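Local atomic coordinates of predicted transcriptional regulator (Oenococcus oeni, PDB entry 3BY6), a protein that probably binds DNA as a transcriptional regulator of the GntR family, through a winged helix-turn-helix domain. Residues I20-V24 against L59-V64. Numbering follows the deposited sequence.
Sequences IKNEV and LEAQKV
Lys21 and Val64 bring the two backbones to within 6.9 Å, CA to CA, where one face of helix 12-25 meets the C-terminal end of helix 49-61. That end is closed by a Schellman motif: Lys63, at positive phi, sends its N to Glu60 O, and Val64 N reaches Leu59 O at 2.9 Å. The reversal turns Val64 back toward the first helix, beside Leu59. The aliphatic part of Lys21 lies over both, its CG pressed tightly on Leu59 CD1 at 3.5 Å and resting on Val64 CG2 at 3.8 Å. A bend at chi3 (56°) carries Lys21 NZ to the oxygen end of the Gln62 amide, where it approaches OE1 from beyond the C=O in a weak 3.2 Å hydrogen bond; Glu58 holds NE2. On the buried side, Ile20 crosses Leu59 at roughly a right angle, CD1 to CD2 4.0 Å, and one turn later Val24 CG2 meets Val64 CG1 at 4.1 Å. The arrangement belongs to the winged helix-turn-helix fold, in which helix 49-61 is probably the recognition helix. Val17 extends the apolar patch along helix 12-25, helix 79-103 covers Val24 through Thr79 and Val82, and Val64 leads directly into strand 65-68 of the wing.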
loop_
_atom_site.group_PDB
_atom_site.type_symbol
_atom_site.label_atom_id
_atom_site.label_comp_id
_atom_site.label_asym_id
_atom_site.label_seq_id
_atom_site.Cartn_x
_atom_site.Cartn_y
_atom_site.Cartn_z
ATOM N N ILE D 20 -13.068 8.497 -5.547
ATOM C CA ILE D 20 -14.225 8.504 -6.455
ATOM C C ILE D 20 -14.284 7.286 -7.392
ATOM O O ILE D 20 -15.371 6.710 -7.603
ATOM C CB ILE D 20 -14.335 9.851 -7.222
ATOM C CG1 ILE D 20 -14.877 10.935 -6.247
ATOM C CG2 ILE D 20 -15.230 9.705 -8.438
ATOM C CD1 ILE D 20 -14.605 12.379 -6.648
ATOM N N LYS D 21 -13.133 6.869 -7.924
ATOM C CA LYS D 21 -13.108 5.676 -8.776
ATOM C C LYS D 21 -13.513 4.422 -8.033
ATOM O O LYS D 21 -14.044 3.473 -8.615
ATOM C CB LYS D 21 -11.723 5.446 -9.346
ATOM C CG LYS D 21 -11.316 6.469 -10.367
ATOM C CD LYS D 21 -9.825 6.416 -10.675
ATOM C CE LYS D 21 -9.356 5.053 -11.128
ATOM N NZ LYS D 21 -7.864 4.999 -11.052
ATOM N N ASN D 22 -13.195 4.358 -6.755
ATOM C CA ASN D 22 -13.574 3.184 -5.986
ATOM C C ASN D 22 -15.089 3.152 -5.734
ATOM O O ASN D 22 -15.707 2.080 -5.737
ATOM C CB ASN D 22 -12.791 3.093 -4.690
ATOM C CG ASN D 22 -12.824 1.684 -4.092
ATOM O OD1 ASN D 22 -13.344 1.472 -2.986
ATOM N ND2 ASN D 22 -12.280 0.710 -4.834
ATOM N N GLU D 23 -15.674 4.329 -5.509
ATOM C CA GLU D 23 -17.121 4.444 -5.337
ATOM C C GLU D 23 -17.842 4.013 -6.604
ATOM O O GLU D 23 -18.872 3.343 -6.540
ATOM C CB GLU D 23 -17.516 5.873 -4.970
ATOM C CG GLU D 23 -17.112 6.204 -3.546
ATOM C CD GLU D 23 -17.489 7.600 -3.110
ATOM O OE1 GLU D 23 -17.827 8.447 -3.963
ATOM O OE2 GLU D 23 -17.421 7.846 -1.893
ATOM N N VAL D 24 -17.282 4.413 -7.744
ATOM C CA VAL D 24 -17.776 3.976 -9.027
ATOM C C VAL D 24 -17.579 2.464 -9.100
ATOM O O VAL D 24 -18.549 1.711 -9.223
ATOM C CB VAL D 24 -17.073 4.662 -10.195
ATOM C CG1 VAL D 24 -17.572 4.083 -11.513
ATOM C CG2 VAL D 24 -17.298 6.169 -10.160
ATOM N N LEU D 59 -9.948 12.692 -13.098
ATOM C CA LEU D 59 -11.018 11.714 -13.259
ATOM C C LEU D 59 -11.540 11.785 -14.712
ATOM O O LEU D 59 -11.883 10.774 -15.291
ATOM C CB LEU D 59 -12.190 11.994 -12.292
ATOM C CG LEU D 59 -12.452 11.208 -10.985
ATOM C CD1 LEU D 59 -11.715 9.886 -10.857
ATOM C CD2 LEU D 59 -12.224 12.073 -9.802
ATOM N N GLU D 60 -11.602 12.982 -15.280
ATOM C CA GLU D 60 -12.104 13.131 -16.643
ATOM C C GLU D 60 -11.137 12.571 -17.715
ATOM O O GLU D 60 -11.577 11.882 -18.652
ATOM C CB GLU D 60 -12.461 14.585 -16.922
ATOM C CG GLU D 60 -13.222 14.735 -18.207
ATOM C CD GLU D 60 -14.036 16.008 -18.266
ATOM O OE1 GLU D 60 -13.813 16.872 -17.381
ATOM O OE2 GLU D 60 -14.883 16.126 -19.196
ATOM N N ALA D 61 -9.836 12.846 -17.545
ATOM C CA ALA D 61 -8.761 12.255 -18.370
ATOM C C ALA D 61 -8.778 10.729 -18.369
ATOM O O ALA D 61 -8.458 10.088 -19.378
ATOM C CB ALA D 61 -7.433 12.738 -17.883
ATOM N N GLN D 62 -9.146 10.137 -17.232
ATOM C CA GLN D 62 -9.267 8.676 -17.124
ATOM C C GLN D 62 -10.638 8.176 -17.534
ATOM O O GLN D 62 -10.963 7.009 -17.309
ATOM C CB GLN D 62 -8.952 8.235 -15.695
ATOM C CG GLN D 62 -7.570 8.672 -15.224
ATOM C CD GLN D 62 -7.239 8.203 -13.855
ATOM O OE1 GLN D 62 -7.752 7.202 -13.386
ATOM N NE2 GLN D 62 -6.334 8.922 -13.190
ATOM N N LYS D 63 -11.435 9.072 -18.133
ATOM C CA LYS D 63 -12.811 8.789 -18.556
ATOM C C LYS D 63 -13.710 8.196 -17.451
ATOM O O LYS D 63 -14.591 7.378 -17.729
ATOM C CB LYS D 63 -12.791 7.848 -19.790
ATOM C CG LYS D 63 -11.918 8.297 -20.963
ATOM C CD LYS D 63 -12.182 9.757 -21.316
ATOM C CE LYS D 63 -11.844 10.113 -22.783
ATOM N NZ LYS D 63 -10.683 9.378 -23.368
ATOM N N VAL D 64 -13.482 8.592 -16.198
ATOM C CA VAL D 64 -14.304 8.126 -15.070
ATOM C C VAL D 64 -15.514 9.049 -14.889
ATOM O O VAL D 64 -16.562 8.610 -14.444
ATOM C CB VAL D 64 -13.475 8.000 -13.767
ATOM C CG1 VAL D 64 -14.344 7.529 -12.635
ATOM C CG2 VAL D 64 -12.300 7.018 -13.949
#